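Local coordinates for protein transcription termination factor NusA (Planctomyces limnophilus, PDB 4MTN) that probably takes part in both termination and antitermination of transcription, binding directly to the core RNA polymerase and to nascent RNA, at residues A[252-255]-A[256-260]; A[342-346]-A[347-351]; A[220-223]-A[224-228]; A[185-188]-A[189-192]; A[316-319]-A[320-324]. All blocks are in the same frame, centred on the assembly; numbering follows the deposited sequence.

Contact 1. Residues A[252-255]-A[256-260]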
loop_
_atom_site.group_PDB
_atom_site.type_symbol
_atom_site.label_atom_id
_atom_site.label_comp_id
_atom_site.label_asym_id
_atom_site.label_seq_id
_atom_site.Cartn_x
_atom_site.Cartn_y
_atom_site.Cartn_z
ATOM N N ASP A 252 -20.353 0.020 -12.530
ATOM C CA ASP A 252 -19.401 0.387 -13.573
ATOM C C ASP A 252 -19.639 1.809 -14.071
ATOM O O ASP A 252 -18.757 2.421 -14.675
ATOM C CB ASP A 252 -19.479 -0.602 -14.738
ATOM C CG ASP A 252 -19.041 -2.000 -14.345
ATOM O OD1 ASP A 252 -18.105 -2.124 -13.526
ATOM O OD2 ASP A 252 -19.634 -2.976 -14.853
ATOM N N SER A 253 -20.835 2.329 -13.814
ATOM C CA SER A 253 -21.176 3.695 -14.194
ATOM C C SER A 253 -20.907 4.661 -13.046
ATOM O O SER A 253 -21.247 4.381 -11.897
ATOM C CB SER A 253 -22.641 3.783 -14.623
ATOM O OG SER A 253 -23.025 5.132 -14.837
ATOM N N LEU A 254 -20.295 5.796 -13.362
ATOM C CA LEU A 254 -19.984 6.800 -12.350
ATOM C C LEU A 254 -21.225 7.603 -11.969
ATOM O O LEU A 254 -21.243 8.282 -10.946
ATOM C CB LEU A 254 -18.877 7.739 -12.838
ATOM C CG LEU A 254 -17.441 7.207 -12.796
ATOM C CD1 LEU A 254 -17.149 6.287 -13.977
ATOM C CD2 LEU A 254 -16.446 8.356 -12.747
ATOM N N GLN A 255 -22.264 7.519 -12.795
ATOM C CA GLN A 255 -23.530 8.174 -12.491
ATOM C C GLN A 255 -24.237 7.450 -11.349
ATOM O O GLN A 255 -25.149 7.987 -10.723
ATOM C CB GLN A 255 -24.426 8.219 -13.730
ATOM C CG GLN A 255 -23.868 9.060 -14.865
ATOM C CD GLN A 255 -23.779 10.533 -14.512
ATOM O OE1 GLN A 255 -24.544 11.033 -13.688
ATOM N NE2 GLN A 255 -22.838 11.235 -15.134
ATOM N N VAL A 256 -23.797 6.223 -11.090
ATOM C CA VAL A 256 -24.342 5.400 -10.019
ATOM C C VAL A 256 -23.355 5.309 -8.860
ATOM O O VAL A 256 -23.676 5.672 -7.730
ATOM C CB VAL A 256 -24.685 3.981 -10.510
ATOM C CG1 VAL A 256 -25.301 3.170 -9.381
ATOM C CG2 VAL A 256 -25.628 4.048 -11.700
ATOM N N LEU A 257 -22.170 4.780 -9.151
ATOM C CA LEU A 257 -21.123 4.574 -8.153
ATOM C C LEU A 257 -20.788 5.813 -7.322
ATOM O O LEU A 257 -20.648 5.723 -6.103
ATOM C CB LEU A 257 -19.851 4.068 -8.835
ATOM C CG LEU A 257 -18.646 3.850 -7.920
ATOM C CD1 LEU A 257 -18.960 2.808 -6.856
ATOM C CD2 LEU A 257 -17.426 3.446 -8.731
ATOM N N VAL A 258 -20.652 6.965 -7.975
ATOM C CA VAL A 258 -20.252 8.183 -7.270
ATOM C C VAL A 258 -21.308 8.664 -6.260
ATOM O O VAL A 258 -20.957 8.959 -5.119
ATOM C CB VAL A 258 -19.912 9.330 -8.257
ATOM C CG1 VAL A 258 -19.746 10.647 -7.516
ATOM C CG2 VAL A 258 -18.658 8.995 -9.047
ATOM N N PRO A 259 -22.596 8.742 -6.659
ATOM C CA PRO A 259 -23.580 9.080 -5.621
ATOM C C PRO A 259 -23.618 8.062 -4.480
ATOM O O PRO A 259 -23.867 8.438 -3.334
ATOM C CB PRO A 259 -24.907 9.081 -6.384
ATOM C CG PRO A 259 -24.531 9.407 -7.778
ATOM C CD PRO A 259 -23.214 8.727 -7.999
ATOM N N ASN A 260 -23.371 6.795 -4.797
ATOM C CA ASN A 260 -23.314 5.745 -3.786
ATOM C C ASN A 260 -22.166 5.959 -2.806
ATOM O O ASN A 260 -22.306 5.717 -1.607
ATOM C CB ASN A 260 -23.176 4.372 -4.449
ATOM C CG ASN A 260 -24.445 3.932 -5.151
ATOM O OD1 ASN A 260 -25.414 4.686 -5.240
ATOM N ND2 ASN A 260 -24.444 2.705 -5.658
#

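Contact 2. Residues A[342-346]-A[347-351]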
loop_
_atom_site.group_PDB
_atom_site.type_symbol
_atom_site.label_atom_id
_atom_site.label_comp_id
_atom_site.label_asym_id
_atom_site.label_seq_id
_atom_site.Cartn_x
_atom_site.Cartn_y
_atom_site.Cartn_z
ATOM N N GLY A 342 -13.867 27.722 -23.585
ATOM C CA GLY A 342 -13.641 26.319 -23.876
ATOM C C GLY A 342 -13.039 25.587 -22.693
ATOM O O GLY A 342 -13.420 24.456 -22.388
ATOM N N LEU A 343 -12.094 26.239 -22.025
ATOM C CA LEU A 343 -11.446 25.672 -20.847
ATOM C C LEU A 343 -12.442 25.496 -19.706
ATOM O O LEU A 343 -12.481 24.450 -19.059
ATOM C CB LEU A 343 -10.286 26.560 -20.393
ATOM C CG LEU A 343 -9.066 26.632 -21.313
ATOM C CD1 LEU A 343 -8.152 27.770 -20.890
ATOM C CD2 LEU A 343 -8.315 25.309 -21.305
ATOM N N VAL A 344 -13.242 26.531 -19.469
ATOM C CA VAL A 344 -14.228 26.526 -18.395
ATOM C C VAL A 344 -15.304 25.471 -18.638
ATOM O O VAL A 344 -15.765 24.810 -17.705
ATOM C CB VAL A 344 -14.889 27.912 -18.241
ATOM C CG1 VAL A 344 -15.924 27.897 -17.134
ATOM C CG2 VAL A 344 -13.834 28.966 -17.963
ATOM N N SER A 345 -15.688 25.307 -19.898
ATOM C CA SER A 345 -16.696 24.324 -20.273
ATOM C C SER A 345 -16.193 22.899 -20.061
ATOM O O SER A 345 -16.985 21.968 -19.907
ATOM C CB SER A 345 -17.112 24.516 -21.732
ATOM O OG SER A 345 -16.040 24.223 -22.611
ATOM N N GLN A 346 -14.874 22.736 -20.055
ATOM C CA GLN A 346 -14.266 21.420 -19.903
ATOM C C GLN A 346 -13.885 21.124 -18.451
ATOM O O GLN A 346 -13.300 20.082 -18.157
ATOM C CB GLN A 346 -13.039 21.297 -20.805
ATOM C CG GLN A 346 -12.803 19.890 -21.321
ATOM C CD GLN A 346 -13.860 19.449 -22.315
ATOM O OE1 GLN A 346 -14.490 20.275 -22.977
ATOM N NE2 GLN A 346 -14.061 18.140 -22.423
ATOM N N GLY A 347 -14.214 22.045 -17.549
ATOM C CA GLY A 347 -14.007 21.821 -16.129
ATOM C C GLY A 347 -12.861 22.586 -15.493
ATOM O O GLY A 347 -12.589 22.425 -14.303
ATOM N N PHE A 348 -12.188 23.421 -16.278
ATOM C CA PHE A 348 -11.094 24.234 -15.756
ATOM C C PHE A 348 -11.628 25.524 -15.142
ATOM O O PHE A 348 -12.264 26.328 -15.822
ATOM C CB PHE A 348 -10.082 24.547 -16.857
ATOM C CG PHE A 348 -9.390 23.332 -17.404
ATOM C CD1 PHE A 348 -8.202 22.888 -16.849
ATOM C CD2 PHE A 348 -9.931 22.630 -18.468
ATOM C CE1 PHE A 348 -7.564 21.769 -17.348
ATOM C CE2 PHE A 348 -9.297 21.511 -18.970
ATOM C CZ PHE A 348 -8.114 21.079 -18.407
ATOM N N LEU A 349 -11.365 25.715 -13.853
ATOM C CA LEU A 349 -11.895 26.866 -13.131
ATOM C C LEU A 349 -10.785 27.778 -12.618
ATOM O O LEU A 349 -10.672 28.928 -13.043
ATOM C CB LEU A 349 -12.774 26.401 -11.969
ATOM C CG LEU A 349 -14.000 25.579 -12.376
ATOM C CD1 LEU A 349 -14.735 25.054 -11.151
ATOM C CD2 LEU A 349 -14.930 26.404 -13.255
ATOM N N SER A 350 -9.972 27.265 -11.701
ATOM C CA SER A 350 -8.881 28.046 -11.130
ATOM C C SER A 350 -7.647 28.021 -12.027
ATOM O O SER A 350 -7.638 27.361 -13.067
ATOM C CB SER A 350 -8.525 27.524 -9.737
ATOM O OG SER A 350 -8.059 26.187 -9.795
ATOM N N PHE A 351 -6.605 28.738 -11.616
ATOM C CA PHE A 351 -5.352 28.759 -12.361
ATOM C C PHE A 351 -4.537 27.506 -12.070
ATOM O O PHE A 351 -3.652 27.136 -12.841
ATOM C CB PHE A 351 -4.541 30.012 -12.024
ATOM C CG PHE A 351 -5.064 31.264 -12.670
ATOM C CD1 PHE A 351 -4.700 31.596 -13.965
ATOM C CD2 PHE A 351 -5.924 32.107 -11.985
ATOM C CE1 PHE A 351 -5.182 32.745 -14.564
ATOM C CE2 PHE A 351 -6.409 33.257 -12.579
ATOM C CZ PHE A 351 -6.037 33.577 -13.870
#

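Contact 3. Residues A[220-223]-A[224-228]. With SO4 (sulfate ion), chain B.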
loop_
_atom_site.group_PDB
_atom_site.type_symbol
_atom_site.label_atom_id
_atom_site.label_comp_id
_atom_site.label_asym_id
_atom_site.label_seq_id
_atom_site.Cartn_x
_atom_site.Cartn_y
_atom_site.Cartn_z
ATOM N N ASP A 220 -28.989 -8.465 -3.926
ATOM C CA ASP A 220 -28.493 -7.201 -3.398
ATOM C C ASP A 220 -27.207 -7.436 -2.611
ATOM O O ASP A 220 -27.235 -8.020 -1.528
ATOM C CB ASP A 220 -29.555 -6.537 -2.519
ATOM C CG ASP A 220 -29.025 -5.336 -1.761
ATOM O OD1 ASP A 220 -28.169 -4.606 -2.305
ATOM O OD2 ASP A 220 -29.471 -5.121 -0.616
ATOM N N PRO A 221 -26.072 -6.973 -3.157
ATOM C CA PRO A 221 -24.750 -7.243 -2.579
ATOM C C PRO A 221 -24.538 -6.573 -1.224
ATOM O O PRO A 221 -23.905 -7.158 -0.344
ATOM C CB PRO A 221 -23.788 -6.677 -3.628
ATOM C CG PRO A 221 -24.574 -5.627 -4.331
ATOM C CD PRO A 221 -25.991 -6.120 -4.355
ATOM N N VAL A 222 -25.065 -5.365 -1.058
ATOM C CA VAL A 222 -24.935 -4.653 0.207
ATOM C C VAL A 222 -25.721 -5.364 1.300
ATOM O O VAL A 222 -25.195 -5.634 2.379
ATOM C CB VAL A 222 -25.424 -3.197 0.095
ATOM C CG1 VAL A 222 -25.292 -2.493 1.436
ATOM C CG2 VAL A 222 -24.642 -2.458 -0.976
ATOM N N GLY A 223 -26.980 -5.676 1.003
ATOM C CA GLY A 223 -27.855 -6.349 1.947
ATOM C C GLY A 223 -27.326 -7.697 2.395
ATOM O O GLY A 223 -27.598 -8.138 3.511
ATOM N N ALA A 224 -26.569 -8.351 1.520
ATOM C CA ALA A 224 -25.955 -9.632 1.844
ATOM C C ALA A 224 -24.851 -9.453 2.882
ATOM O O ALA A 224 -24.676 -10.291 3.766
ATOM C CB ALA A 224 -25.407 -10.292 0.589
ATOM N N CYS A 225 -24.108 -8.357 2.767
ATOM C CA CYS A 225 -23.049 -8.046 3.721
ATOM C C CYS A 225 -23.629 -7.594 5.056
ATOM O O CYS A 225 -23.109 -7.936 6.118
ATOM C CB CYS A 225 -22.119 -6.966 3.165
ATOM S SG CYS A 225 -21.205 -7.458 1.687
ATOM N N VAL A 226 -24.708 -6.821 4.990
ATOM C CA VAL A 226 -25.368 -6.321 6.188
ATOM C C VAL A 226 -25.978 -7.463 6.998
ATOM O O VAL A 226 -25.881 -7.490 8.223
ATOM C CB VAL A 226 -26.465 -5.295 5.836
ATOM C CG1 VAL A 226 -27.223 -4.869 7.082
ATOM C CG2 VAL A 226 -25.853 -4.086 5.141
ATOM N N GLY A 227 -26.593 -8.417 6.310
ATOM C CA GLY A 227 -27.226 -9.537 6.981
ATOM C C GLY A 227 -28.450 -9.106 7.766
ATOM O O GLY A 227 -29.338 -8.443 7.228
ATOM N N VAL A 228 -28.499 -9.475 9.042
ATOM C CA VAL A 228 -29.645 -9.140 9.879
ATOM C C VAL A 228 -29.502 -7.761 10.523
ATOM O O VAL A 228 -30.168 -6.808 10.119
ATOM C CB VAL A 228 -29.853 -10.190 10.989
ATOM C CG1 VAL A 228 -31.146 -9.917 11.743
ATOM C CG2 VAL A 228 -29.860 -11.593 10.399
HETATM S S SO4 B . -25.300 -10.029 10.998
HETATM O O1 SO4 B . -24.325 -9.371 10.134
HETATM O O2 SO4 B . -24.602 -10.801 12.022
HETATM O O3 SO4 B . -26.139 -9.018 11.634
HETATM O O4 SO4 B . -26.134 -10.922 10.201
#

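Contact 4. Residues A[185-188]-A[189-192]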
loop_
_atom_site.group_PDB
_atom_site.type_symbol
_atom_site.label_atom_id
_atom_site.label_comp_id
_atom_site.label_asym_id
_atom_site.label_seq_id
_atom_site.Cartn_x
_atom_site.Cartn_y
_atom_site.Cartn_z
ATOM N N LEU A 185 -13.282 -13.034 6.254
ATOM C CA LEU A 185 -13.403 -13.985 7.353
ATOM C C LEU A 185 -14.771 -13.911 8.027
ATOM O O LEU A 185 -15.379 -14.936 8.330
ATOM C CB LEU A 185 -12.306 -13.747 8.393
ATOM C CG LEU A 185 -10.876 -14.141 8.019
ATOM C CD1 LEU A 185 -9.925 -13.814 9.158
ATOM C CD2 LEU A 185 -10.802 -15.618 7.661
ATOM N N GLU A 186 -15.247 -12.694 8.262
ATOM C CA GLU A 186 -16.468 -12.492 9.035
ATOM C C GLU A 186 -17.735 -12.737 8.218
ATOM O O GLU A 186 -18.720 -13.264 8.736
ATOM C CB GLU A 186 -16.494 -11.077 9.616
ATOM C CG GLU A 186 -17.316 -10.949 10.888
ATOM C CD GLU A 186 -16.655 -11.622 12.076
ATOM O OE1 GLU A 186 -15.409 -11.721 12.088
ATOM O OE2 GLU A 186 -17.381 -12.056 12.995
ATOM N N ILE A 187 -17.711 -12.350 6.946
ATOM C CA ILE A 187 -18.885 -12.489 6.090
ATOM C C ILE A 187 -18.792 -13.724 5.199
ATOM O O ILE A 187 -17.998 -13.756 4.259
ATOM C CB ILE A 187 -19.085 -11.246 5.205
ATOM C CG1 ILE A 187 -19.098 -9.979 6.062
ATOM C CG2 ILE A 187 -20.371 -11.366 4.401
ATOM C CD1 ILE A 187 -19.370 -8.714 5.280
ATOM N N PRO A 188 -19.616 -14.744 5.488
ATOM C CA PRO A 188 -19.618 -16.002 4.732
ATOM C C PRO A 188 -19.912 -15.814 3.245
ATOM O O PRO A 188 -19.376 -16.560 2.432
ATOM C CB PRO A 188 -20.728 -16.821 5.408
ATOM C CG PRO A 188 -21.549 -15.829 6.157
ATOM C CD PRO A 188 -20.594 -14.765 6.587
ATOM N N GLU A 189 -20.739 -14.833 2.895
ATOM C CA GLU A 189 -21.044 -14.572 1.491
ATOM C C GLU A 189 -19.797 -14.161 0.709
ATOM O O GLU A 189 -19.692 -14.425 -0.487
ATOM C CB GLU A 189 -22.115 -13.487 1.358
ATOM C CG GLU A 189 -23.516 -13.922 1.755
ATOM C CD GLU A 189 -23.836 -13.631 3.209
ATOM O OE1 GLU A 189 -22.913 -13.673 4.049
ATOM O OE2 GLU A 189 -25.014 -13.350 3.507
ATOM N N VAL A 190 -18.858 -13.509 1.387
ATOM C CA VAL A 190 -17.645 -13.033 0.734
ATOM C C VAL A 190 -16.617 -14.151 0.541
ATOM O O VAL A 190 -16.000 -14.254 -0.521
ATOM C CB VAL A 190 -17.005 -11.876 1.526
ATOM C CG1 VAL A 190 -15.743 -11.389 0.834
ATOM C CG2 VAL A 190 -17.996 -10.733 1.673
ATOM N N ASN A 191 -16.441 -14.995 1.553
ATOM C CA ASN A 191 -15.480 -16.092 1.450
ATOM C C ASN A 191 -16.018 -17.251 0.617
ATOM O O ASN A 191 -15.256 -18.106 0.169
ATOM C CB ASN A 191 -15.060 -16.588 2.840
ATOM C CG ASN A 191 -16.234 -17.050 3.687
ATOM O OD1 ASN A 191 -17.039 -17.879 3.263
ATOM N ND2 ASN A 191 -16.329 -16.517 4.900
ATOM N N GLU A 192 -17.333 -17.277 0.416
ATOM C CA GLU A 192 -17.955 -18.261 -0.465
ATOM C C GLU A 192 -18.036 -17.714 -1.886
ATOM O O GLU A 192 -18.639 -18.333 -2.764
ATOM C CB GLU A 192 -19.348 -18.650 0.037
ATOM C CG GLU A 192 -19.353 -19.465 1.326
ATOM C CD GLU A 192 -18.926 -20.906 1.120
ATOM O OE1 GLU A 192 -18.798 -21.335 -0.045
ATOM O OE2 GLU A 192 -18.723 -21.612 2.131
#

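Contact 5. Residues A[316-319]-A[320-324]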
loop_
_atom_site.group_PDB
_atom_site.type_symbol
_atom_site.label_atom_id
_atom_site.label_comp_id
_atom_site.label_asym_id
_atom_site.label_seq_id
_atom_site.Cartn_x
_atom_site.Cartn_y
_atom_site.Cartn_z
ATOM N N GLU A 316 -25.320 27.199 -7.583
ATOM C CA GLU A 316 -25.213 28.653 -7.598
ATOM C C GLU A 316 -23.761 29.114 -7.568
ATOM O O GLU A 316 -23.382 30.038 -8.288
ATOM C CB GLU A 316 -25.976 29.260 -6.416
ATOM C CG GLU A 316 -27.493 29.198 -6.547
ATOM C CD GLU A 316 -28.048 27.804 -6.329
ATOM O OE1 GLU A 316 -27.339 26.965 -5.734
ATOM O OE2 GLU A 316 -29.195 27.547 -6.754
ATOM N N GLU A 317 -22.949 28.469 -6.736
ATOM C CA GLU A 317 -21.546 28.846 -6.616
ATOM C C GLU A 317 -20.734 28.294 -7.783
ATOM O O GLU A 317 -19.599 28.712 -8.010
ATOM C CB GLU A 317 -20.965 28.366 -5.283
ATOM C CG GLU A 317 -20.681 26.878 -5.207
ATOM C CD GLU A 317 -20.284 26.440 -3.811
ATOM O OE1 GLU A 317 -20.638 27.145 -2.843
ATOM O OE2 GLU A 317 -19.616 25.394 -3.679
ATOM N N LEU A 318 -21.318 27.354 -8.520
ATOM C CA LEU A 318 -20.697 26.862 -9.744
ATOM C C LEU A 318 -20.869 27.882 -10.862
ATOM O O LEU A 318 -19.922 28.187 -11.582
ATOM C CB LEU A 318 -21.290 25.518 -10.164
ATOM C CG LEU A 318 -20.788 24.992 -11.512
ATOM C CD1 LEU A 318 -19.288 24.731 -11.466
ATOM C CD2 LEU A 318 -21.544 23.741 -11.932
ATOM N N ASP A 319 -22.084 28.404 -10.998
ATOM C CA ASP A 319 -22.383 29.425 -11.997
ATOM C C ASP A 319 -21.516 30.658 -11.776
ATOM O O ASP A 319 -21.071 31.298 -12.728
ATOM C CB ASP A 319 -23.864 29.808 -11.952
ATOM C CG ASP A 319 -24.781 28.618 -12.158
ATOM O OD1 ASP A 319 -24.370 27.661 -12.847
ATOM O OD2 ASP A 319 -25.911 28.641 -11.628
ATOM N N GLN A 320 -21.283 30.981 -10.509
ATOM C CA GLN A 320 -20.397 32.077 -10.144
ATOM C C GLN A 320 -18.956 31.723 -10.492
ATOM O O GLN A 320 -18.162 32.589 -10.862
ATOM C CB GLN A 320 -20.525 32.395 -8.653
ATOM C CG GLN A 320 -19.632 33.526 -8.172
ATOM C CD GLN A 320 -19.711 33.730 -6.673
ATOM O OE1 GLN A 320 -20.510 33.088 -5.989
ATOM N NE2 GLN A 320 -18.882 34.626 -6.152
ATOM N N GLN A 321 -18.628 30.440 -10.380
ATOM C CA GLN A 321 -17.279 29.962 -10.659
ATOM C C GLN A 321 -16.986 29.989 -12.156
ATOM O O GLN A 321 -15.860 30.262 -12.570
ATOM C CB GLN A 321 -17.088 28.546 -10.112
ATOM C CG GLN A 321 -15.663 28.224 -9.704
ATOM C CD GLN A 321 -15.318 28.761 -8.330
ATOM O OE1 GLN A 321 -16.195 28.951 -7.488
ATOM N NE2 GLN A 321 -14.034 29.010 -8.096
ATOM N N LEU A 322 -18.004 29.704 -12.963
ATOM C CA LEU A 322 -17.854 29.691 -14.415
ATOM C C LEU A 322 -17.638 31.099 -14.963
ATOM O O LEU A 322 -16.840 31.300 -15.877
ATOM C CB LEU A 322 -19.080 29.058 -15.081
ATOM C CG LEU A 322 -19.494 27.652 -14.637
ATOM C CD1 LEU A 322 -20.752 27.206 -15.364
ATOM C CD2 LEU A 322 -18.370 26.649 -14.839
ATOM N N ASP A 323 -18.354 32.067 -14.399
ATOM C CA ASP A 323 -18.267 33.453 -14.846
ATOM C C ASP A 323 -16.904 34.064 -14.543
ATOM O O ASP A 323 -16.323 34.754 -15.379
ATOM C CB ASP A 323 -19.368 34.296 -14.196
ATOM C CG ASP A 323 -20.755 33.918 -14.676
ATOM O OD1 ASP A 323 -20.898 33.554 -15.862
ATOM O OD2 ASP A 323 -21.704 33.986 -13.867
ATOM N N GLN A 324 -16.398 33.806 -13.341
ATOM C CA GLN A 324 -15.122 34.365 -12.912
ATOM C C GLN A 324 -13.947 33.703 -13.621
ATOM O O GLN A 324 -12.926 34.341 -13.872
ATOM C CB GLN A 324 -14.962 34.229 -11.396
ATOM C CG GLN A 324 -15.987 35.014 -10.595
ATOM C CD GLN A 324 -15.832 34.817 -9.100
ATOM O OE1 GLN A 324 -14.865 34.211 -8.639
ATOM N NE2 GLN A 324 -16.788 35.329 -8.334
#

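Contact 1. Residues A[252-255]-A[256-260]
Ser-253 and Val-256 meet at the start of helix 254-261 of the NusA-like KH domain, where Ser-253 is the N-cap. Its OG, anti to the backbone N (chi1 173°), lies beside its own carbonyl carbon and accepts from Gln-255 N at 3.2 Å, a capping bond to an N-H of the opening turn. The carbonyl of Ser-253 serves two donors. Leu-257 N reaches Ser-253 O at 2.9 Å, in the carbonyl plane and with a fairly straight N-H...O angle of 164°. Val-256 N comes to the same Ser-253 O at 3.2 Å from above that plane.

One turn on, the side chain of Val-258 can be followed outward. Its CB lies 3.2 Å from Leu-254 O, the same oxygen that takes a weak bond from Val-258 N. Because CG2 stands beside the backbone N, it lies 3.3 Å from Leu-254 O and meets Leu-254 CB at 4.0 Å. The side chain continues outward to Val-281 of strand 278-282 and Val-306 of helix 297-306, while Leu-254 leans on Val-279 and Trp-308.

Pro-259 touches Val-270 of strand 269-273, and the amide of Gln-255 is bound to that strand too, its NE2 bonding to Val-270 O.

The chemistry therefore divides the turn: serine satisfies a starting N-H, leucine and valine form the apolar face laid against strand and helix, and proline, with no N-H to give, leaves Gln-255 O without the usual bond from the residue four on, and the helix kinks there.

Contact 2. Residues A[342-346]-A[347-351]
Backbone bonds from Gly-347 and Phe-348 to Val-344 and Leu-343 close helix 337-345 in a Schellman motif, Gly-347 having a positive phi of 106°. Phe-348 N reaches Leu-343 O at 3.0 Å, and Gly-347 N reaches Val-344 O at 3.2 Å from above the carbonyl plane. Leu-343 O also accepts from Gln-346 N, which arrives from the opposite face of its plane to Phe-348 N. A CA-H...O contact links Val-344 CA to Phe-348 O at 3.2 Å.

With CG beside the backbone N (chi1 -64°), the Phe-348 ring turns back along the helix end. Leu-343 CD2 lies over one ring face, Leu-343 O sits in plane at the edge, and Gln-346 CB also meets that edge region, 4.1 Å from Phe-348 CD2. The CB atoms of Leu-343 and Phe-348 are 4.1 Å apart. Replacing Phe-348 by an alanine would probably leave Leu-343 CD2 without its ring face and open a gap beside Gln-346.

The cap lies in the helix-hairpin-helix domain, between helices 337-345 and 351-355. Phe-348 touches Met-275, Leu-276 and Ile-357, Leu-343 faces helix 359-366, and Val-344 packs against helix 316-330.

Contact 3. Residues A[220-223]-A[224-228]
In the NusA-like KH domain, the short helix 221-226, along which Val-222 meets Val-226, runs into the G-X-X-G loop that begins at Gly-227. Asp-220 is its N-cap: OD2 takes a weak bond from Gly-223 N at 3.0 Å, and OD1 a weak, longer one from Val-222 N. OD1 also forms a salt bridge with Arg-249, so the carboxylate has a second, charged partner on strand 244-249 besides the weak capping bonds.

Within the helix, Ala-224 N bonds to Asp-220 O at 3.1 Å. Val-226 N donates to Val-222 O at 2.9 Å, nearly along the C=O axis. The valine side chains cross obliquely, Val-222 CG1 touching Val-226 CG2 at 4.1 Å. Each of those methyls is set by its torsion: CG1 of Val-222 is anti to the backbone N (chi1 179°), while CG2 of Val-226 lies beside its own backbone N. Pro-221 and Cys-225 instead cover Ile-195 and Val-212 of the neighbouring strands.

Gly-227 N still bonds back to Gly-223 O at 3.0 Å before the chain turns away with a positive phi of 69°. Its CA lies 3.7 Å from O4 of a sulfate. That ion, probably from the crystallisation liquor, is gripped through backbone N-H groups: Val-228 N points at its O4 over 3.0 Å with an almost straight angle of 176°, and Arg-229, Ala-231 and Arg-232 add further N-H bonds.

A tetrahedral anion held by main-chain amides here is consistent with the phosphate-binding role of the G-X-X-G loop in RNA-binding KH domains.

Contact 4. Residues A[185-188]-A[189-192]
Ile-187 and Val-190 are joined across a break between two helices: Ile-187 leaves the helical backbone angles after helix 176-186 and at once serves as N-cap of the single-turn helix 188-191, with Pro-188 in its first position. Val-190 N bonds to Ile-187 O at 3.0 Å from above the carbonyl plane, and Asn-191 N adds a weak bond to the same oxygen. Glu-192 N closes the turn on Pro-188 O, also at 3.0 Å. The short helix leads into strand 195-203, to which Glu-189 is linked by backbone hydrogen bonding with Ile-195.

Among the side chains, Ile-187 CG2 is anti to the backbone N, and this directs it across the turn, methyl to methyl, onto Val-190 CG2 at 3.7 Å. The Glu-189 side chain bends at chi2 (93°) and crosses that of Ile-187 at about a right angle. Its OE1 comes to 3.5 Å from Ile-187 CG2 and lies near the Pro-188 ring, while its charge is met by a salt bridge with Arg-232 of helix 231-239. Pro-188 touches Arg-232 too.

Asn-191 turns back toward the Pro-188 backbone. Its CG occupies the crowded position between the backbone N and the carbonyl carbon (chi1 58°), which brings ND2 to 3.3 Å from Pro-188 CA and lets that nitrogen donate to Glu-184 O in the preceding helix.

Contact 5. Residues A[316-319]-A[320-324]
Leu-318 CD1 meets Leu-322 CD2 at 4.0 Å, the apolar contact of this turn, made between residues four apart along helix 316-330. Leu-318 holds CG anti to its backbone N (chi1 174°), whereas in Leu-322 CG lies beside the backbone N (chi1 -55°), and the different torsions bring one terminal methyl of each together. Beyond this pair, Leu-318 reaches Leu-280 and Leu-282 of strand 278-282, and Leu-322 touches Leu-349. With an alanine here in place of Leu-322, Leu-318 CD1 would probably lose its helical neighbour and a gap would open toward Leu-349.

This is the i to i+4 spacing of an alpha-helix. From 316 to 324 the two leucines are the apolar residues of the helix, the rest being acids and glutamines, and the backbone bonds follow the same period.

Leu-322 N donates to Leu-318 O at 2.8 Å. Gln-320 N reaches Glu-316 O at 3.2 Å, tilted from the carbonyl plane, and Asp-323 N reaches Asp-319 O at 3.3 Å. Gln-321 N is shared between Glu-317 O and Leu-318 O, both bonds weak.

Of the charged groups, Asp-319 OD1 and Asp-323 OD2 are 6.9 Å apart, so any repulsion between the like charges is likely to be mild, and Asp-319 has a long, weak ion pair with Arg-315.

In the fold
Along the chain the order is contact 4, contact 3, contact 1, contact 5, contact 2. Contacts 3 and 4 have centres about 11 Å apart and touch where Cys-225 CB packs on Ile-187 CD1 at 3.9 Å; Arg-232 of helix 231-239 has partners in both. Contact 1 lies with contact 3 in the NusA-like KH domain, centres about 19 Å apart, but does not touch it. Contacts 2 and 5 form the second touching pair, centres about 11 Å apart, helices 316-330 and 337-345 packing through Leu-322 CD2 on Val-344 CG1 at 3.6 Å. About 41 Å separates the centres of contacts 2 and 3, in keeping with an elongated protein that places the sulfate-binding G-X-X-G loop far from the helix-hairpin-helix domain.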